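Local coordinates for protein anthranilate synthase component I (Streptococcus pneumoniae serotype 4, PDB 5KCK) that belongs to the family of anthranilate synthase first components, mixed helix-and-sheet proteins whose core holds large, mainly antiparallel sheets, at residues 269-274 with 339-344; 258-263 with 405-410. One frame throughout, in Å; residues are numbered along the deposited sequence.

Interaction 1. Residues 269-274 with 339-344; sequences TTNPIA and HLTSVV
Thr269 sets its CG2 methyl 4.0 Å from CG1 of Val343, while its OG1 is engaged by Lys345, the next residue along the opposing strand. At Thr270 the backbone forms a regular antiparallel hydrogen-bonded pair with Val344: Thr270 N gives to Val344 O at 2.9 Å and Thr270 O receives Val344 N. The two side chains lie side by side and point the same way, with OG1 of Thr270 against CB of Val344. Asn271 then leaves the strand pattern and uses its side chain instead. CG lies anti to the backbone N (chi1 178°), and ND2 gives to OG1 of Thr341 at 3.3 Å, with OG1 24° out of the Asn271 amide plane; a second bond, from ND2 to Ser342 O, is weak. Pro272 has no N-H to offer; its CD lies 3.2 Å from Ser342 O, and its carbonyl accepts from Ser342 N. Ile273 straddles two neighbours: CD1 reaches OG1 of Thr341, and CG2 sits over one face of the His339 ring, offset toward the rim, in a CH-pi contact whose detail is less certain because the ring is poorly ordered. Finally, Ala274 N bonds to Leu340 O in a nearly straight line (174°). The arrangement is that of a strand that ends at Thr270 and runs on as a loop still bonded to strand 338-347, with a single bridge at Ile273-Thr341, while helix 297-316 packs against Thr270 and Val344.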
loop_
_atom_site.group_PDB
_atom_site.type_symbol
_atom_site.label_atom_id
_atom_site.label_comp_id
_atom_site.label_asym_id
_atom_site.label_seq_id
_atom_site.Cartn_x
_atom_site.Cartn_y
_atom_site.Cartn_z
ATOM N N THR A 269 -16.382 7.240 19.240
ATOM C CA THR A 269 -16.822 7.075 17.860
ATOM C C THR A 269 -17.406 5.683 17.657
ATOM O O THR A 269 -16.831 4.695 18.115
ATOM C CB THR A 269 -15.657 7.281 16.873
ATOM O OG1 THR A 269 -15.120 8.600 17.026
ATOM C CG2 THR A 269 -16.114 7.075 15.425
ATOM N N THR A 270 -18.545 5.604 16.968
ATOM C CA THR A 270 -19.033 4.345 16.429
ATOM C C THR A 270 -19.178 4.476 14.922
ATOM O O THR A 270 -19.277 5.578 14.374
ATOM C CB THR A 270 -20.382 3.908 17.030
ATOM O OG1 THR A 270 -21.389 4.885 16.736
ATOM C CG2 THR A 270 -20.284 3.706 18.535
ATOM N N ASN A 271 -19.202 3.332 14.254
ATOM C CA ASN A 271 -19.221 3.273 12.796
ATOM C C ASN A 271 -20.278 2.254 12.382
ATOM O O ASN A 271 -19.955 1.120 12.002
ATOM C CB ASN A 271 -17.827 2.940 12.261
ATOM C CG ASN A 271 -17.794 2.809 10.758
ATOM O OD1 ASN A 271 -17.289 1.820 10.228
ATOM N ND2 ASN A 271 -18.344 3.800 10.058
ATOM N N PRO A 272 -21.555 2.618 12.467
ATOM C CA PRO A 272 -22.616 1.677 12.090
ATOM C C PRO A 272 -22.438 1.131 10.686
ATOM O O PRO A 272 -22.313 1.890 9.718
ATOM C CB PRO A 272 -23.890 2.520 12.208
ATOM C CG PRO A 272 -23.557 3.545 13.206
ATOM C CD PRO A 272 -22.106 3.873 13.010
ATOM N N ILE A 273 -22.386 -0.195 10.583
ATOM C CA ILE A 273 -22.297 -0.898 9.310
ATOM C C ILE A 273 -23.490 -1.835 9.234
ATOM O O ILE A 273 -23.604 -2.762 10.048
ATOM C CB ILE A 273 -20.979 -1.678 9.168
ATOM C CG1 ILE A 273 -19.767 -0.743 9.271
ATOM C CG2 ILE A 273 -20.955 -2.438 7.852
ATOM C CD1 ILE A 273 -19.584 0.167 8.074
ATOM N N ALA A 274 -24.377 -1.582 8.274
ATOM C CA ALA A 274 -25.582 -2.380 8.048
ATOM C C ALA A 274 -26.338 -1.848 6.835
ATOM O O ALA A 274 -27.246 -2.504 6.324
ATOM C CB ALA A 274 -26.485 -2.373 9.277
ATOM N N HIS A 339 -22.579 -2.644 2.031
ATOM C CA HIS A 339 -23.165 -2.116 3.260
ATOM C C HIS A 339 -23.320 -0.601 3.190
ATOM O O HIS A 339 -22.600 0.092 2.467
ATOM C CB HIS A 339 -22.315 -2.466 4.490
ATOM C CG HIS A 339 -22.482 -3.874 4.972
ATOM N ND1 HIS A 339 -21.478 -4.813 4.887
ATOM C CD2 HIS A 339 -23.530 -4.497 5.561
ATOM C CE1 HIS A 339 -21.901 -5.956 5.398
ATOM N NE2 HIS A 339 -23.145 -5.792 5.812
ATOM N N LEU A 340 -24.258 -0.096 3.989
ATOM C CA LEU A 340 -24.409 1.335 4.223
ATOM C C LEU A 340 -23.641 1.728 5.479
ATOM O O LEU A 340 -23.711 1.036 6.498
ATOM C CB LEU A 340 -25.886 1.697 4.372
ATOM C CG LEU A 340 -26.733 1.409 3.130
ATOM C CD1 LEU A 340 -28.211 1.304 3.488
ATOM C CD2 LEU A 340 -26.500 2.489 2.083
ATOM N N THR A 341 -22.906 2.843 5.404
ATOM C CA THR A 341 -21.972 3.216 6.459
ATOM C C THR A 341 -22.249 4.616 7.002
ATOM O O THR A 341 -22.653 5.527 6.270
ATOM C CB THR A 341 -20.517 3.137 5.965
ATOM O OG1 THR A 341 -19.630 3.265 7.080
ATOM C CG2 THR A 341 -20.214 4.249 4.984
ATOM N N SER A 342 -21.999 4.779 8.302
ATOM C CA SER A 342 -22.164 6.060 8.976
ATOM C C SER A 342 -21.135 6.193 10.091
ATOM O O SER A 342 -20.540 5.206 10.541
ATOM C CB SER A 342 -23.575 6.222 9.556
ATOM O OG SER A 342 -24.570 6.181 8.551
ATOM N N VAL A 343 -20.957 7.429 10.558
ATOM C CA VAL A 343 -20.051 7.747 11.659
ATOM C C VAL A 343 -20.810 8.571 12.696
ATOM O O VAL A 343 -21.445 9.580 12.358
ATOM C CB VAL A 343 -18.800 8.503 11.162
ATOM C CG1 VAL A 343 -17.883 8.871 12.321
ATOM C CG2 VAL A 343 -18.040 7.660 10.130
ATOM N N VAL A 344 -20.758 8.133 13.951
ATOM C CA VAL A 344 -21.351 8.844 15.078
ATOM C C VAL A 344 -20.244 9.149 16.076
ATOM O O VAL A 344 -19.431 8.271 16.391
ATOM C CB VAL A 344 -22.469 8.026 15.748
ATOM C CG1 VAL A 344 -23.229 8.901 16.762
ATOM C CG2 VAL A 344 -23.409 7.443 14.700
#

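Interaction 2. Residues 258-263 with 405-410; sequences ESLVSV and LAIAIR
Glu258 presents its flat carboxylate to Ile409, whose CD1 methyl lies nearly equidistant from CG, CD and both oxygens, 3.7 Å from CD, and so rests over the plane of the group. The two side chains cross at about a right angle, and CD1 of Ile407 comes up beside OE1, close to the plane of the carboxylate, also at 3.7 Å. The Ile407 N-H, meanwhile, grips Glu258 O at 2.9 Å, almost in line with the carbonyl bond (163°). One step on, Ser259 and Ala406 form a non-hydrogen-bonded pair with diverging side chains, and then the register slips. Leu260 and Val261 both face Leu405, a classic beta bulge: Leu405 O takes the Leu260 N-H at 2.8 Å and, weakly, that of Val261, while Leu405 N returns a bond to Val261 O at 3.0 Å. Ser259 OG, 3.5 Å from the same Leu405 O, is at best a weak further partner and also has a weak bond to Tyr241. Beside the bulge, chi1 of Ile407 (-53°) carries CG1 to CA and CB of Leu260, 3.7 Å from CB. Past Ile407 the chain bends through an inverse gamma turn centred on Ala408, bringing Ile409 back to the glutamate. Across these segments, then, backbone bonds set the register, with Leu405 O shared unequally by the two bulge N-H groups, whereas the carboxylate meets methyl groups rather than a countercharge.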
loop_
_atom_site.group_PDB
_atom_site.type_symbol
_atom_site.label_atom_id
_atom_site.label_comp_id
_atom_site.label_asym_id
_atom_site.label_seq_id
_atom_site.Cartn_x
_atom_site.Cartn_y
_atom_site.Cartn_z
ATOM N N GLU A 258 -15.854 -4.698 11.267
ATOM C CA GLU A 258 -16.815 -3.842 11.958
ATOM C C GLU A 258 -16.245 -3.406 13.302
ATOM O O GLU A 258 -16.048 -4.235 14.197
ATOM C CB GLU A 258 -18.151 -4.564 12.143
ATOM C CG GLU A 258 -18.779 -5.041 10.836
ATOM C CD GLU A 258 -20.218 -5.514 11.005
ATOM O OE1 GLU A 258 -20.819 -5.224 12.064
ATOM O OE2 GLU A 258 -20.743 -6.174 10.077
ATOM N N SER A 259 -15.990 -2.110 13.441
ATOM C CA SER A 259 -15.604 -1.553 14.726
ATOM C C SER A 259 -16.772 -1.618 15.701
ATOM O O SER A 259 -17.921 -1.383 15.324
ATOM C CB SER A 259 -15.155 -0.104 14.554
ATOM O OG SER A 259 -14.940 0.495 15.821
ATOM N N LEU A 260 -16.482 -1.960 16.959
ATOM C CA LEU A 260 -17.509 -1.818 17.985
ATOM C C LEU A 260 -17.555 -0.388 18.506
ATOM O O LEU A 260 -18.613 0.244 18.514
ATOM C CB LEU A 260 -17.265 -2.787 19.147
ATOM C CG LEU A 260 -18.200 -2.594 20.358
ATOM C CD1 LEU A 260 -19.595 -3.191 20.112
ATOM C CD2 LEU A 260 -17.605 -3.148 21.652
ATOM N N VAL A 261 -16.409 0.137 18.934
ATOM C CA VAL A 261 -16.332 1.465 19.526
ATOM C C VAL A 261 -14.867 1.845 19.628
ATOM O O VAL A 261 -14.002 0.981 19.811
ATOM C CB VAL A 261 -17.010 1.509 20.911
ATOM C CG1 VAL A 261 -16.180 0.740 21.940
ATOM C CG2 VAL A 261 -17.248 2.946 21.356
ATOM N N SER A 262 -14.575 3.130 19.491
ATOM C CA SER A 262 -13.242 3.633 19.746
ATOM C C SER A 262 -13.335 4.901 20.583
ATOM O O SER A 262 -14.340 5.620 20.563
ATOM C CB SER A 262 -12.486 3.910 18.454
ATOM O OG SER A 262 -13.005 5.051 17.802
ATOM N N VAL A 263 -12.277 5.157 21.336
ATOM C CA VAL A 263 -12.139 6.379 22.108
ATOM C C VAL A 263 -10.793 6.979 21.763
ATOM O O VAL A 263 -9.768 6.294 21.850
ATOM C CB VAL A 263 -12.241 6.125 23.618
ATOM C CG1 VAL A 263 -12.185 7.451 24.373
ATOM C CG2 VAL A 263 -13.488 5.339 23.930
ATOM N N LEU A 405 -11.736 -0.929 19.586
ATOM C CA LEU A 405 -12.277 -2.272 19.750
ATOM C C LEU A 405 -13.077 -2.675 18.519
ATOM O O LEU A 405 -13.968 -1.939 18.084
ATOM C CB LEU A 405 -13.166 -2.347 20.996
ATOM C CG LEU A 405 -12.465 -2.242 22.353
ATOM C CD1 LEU A 405 -13.494 -2.285 23.453
ATOM C CD2 LEU A 405 -11.444 -3.367 22.525
ATOM N N ALA A 406 -12.768 -3.848 17.973
ATOM C CA ALA A 406 -13.558 -4.447 16.905
ATOM C C ALA A 406 -14.631 -5.378 17.471
ATOM O O ALA A 406 -14.458 -5.991 18.530
ATOM C CB ALA A 406 -12.656 -5.226 15.947
ATOM N N ILE A 407 -15.747 -5.485 16.747
ATOM C CA ILE A 407 -16.726 -6.534 17.027
ATOM C C ILE A 407 -16.125 -7.890 16.679
ATOM O O ILE A 407 -15.606 -8.085 15.574
ATOM C CB ILE A 407 -18.011 -6.304 16.220
ATOM C CG1 ILE A 407 -18.562 -4.887 16.425
ATOM C CG2 ILE A 407 -19.055 -7.369 16.578
ATOM C CD1 ILE A 407 -19.731 -4.584 15.494
ATOM N N ALA A 408 -16.230 -8.855 17.595
ATOM C CA ALA A 408 -15.604 -10.168 17.391
ATOM C C ALA A 408 -16.486 -11.060 16.504
ATOM O O ALA A 408 -17.056 -12.067 16.922
ATOM C CB ALA A 408 -15.295 -10.822 18.731
ATOM N N ILE A 409 -16.602 -10.651 15.247
ATOM C CA ILE A 409 -17.142 -11.494 14.193
ATOM C C ILE A 409 -16.002 -11.814 13.240
ATOM O O ILE A 409 -14.929 -11.216 13.300
ATOM C CB ILE A 409 -18.307 -10.830 13.435
ATOM C CG1 ILE A 409 -17.829 -9.535 12.790
ATOM C CG2 ILE A 409 -19.516 -10.605 14.342
ATOM C CD1 ILE A 409 -18.929 -8.762 12.108
ATOM N N ARG A 410 -16.254 -12.757 12.334
ATOM C CA ARG A 410 -15.235 -13.223 11.396
ATOM C C ARG A 410 -13.944 -13.557 12.139
ATOM O O ARG A 410 -12.835 -13.213 11.719
ATOM C CB ARG A 410 -14.997 -12.193 10.295
ATOM C CG ARG A 410 -16.220 -11.917 9.436
ATOM C CD ARG A 410 -16.024 -12.480 8.042
ATOM N NE ARG A 410 -14.787 -11.970 7.464
ATOM C CZ ARG A 410 -14.685 -10.801 6.843
ATOM N NH1 ARG A 410 -15.754 -10.025 6.705
ATOM N NH2 ARG A 410 -13.516 -10.404 6.359
#

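How the interactions relate
The two contacts belong to one antiparallel sheet, in which strand 259-264 and strand 267-270 follow each other in the chain and lie as neighbours between strands 403-407 and 338-347. Their centres are about 11 Å apart. The join is direct: Thr269 N of interaction 1 lies 2.9 Å from Ser262 O of interaction 2, a probable hydrogen bond, and CG2 of Thr270 packs 4.2 Å from CG2 of Val261. Helix 354-361 packs on Val261 and Leu405, a different helix from the one beside interaction 1. In sequence, interaction 2 joins segments 142 residues apart at their nearest ends, and interaction 1, whose segments are 65 apart, is nested within the loop so closed.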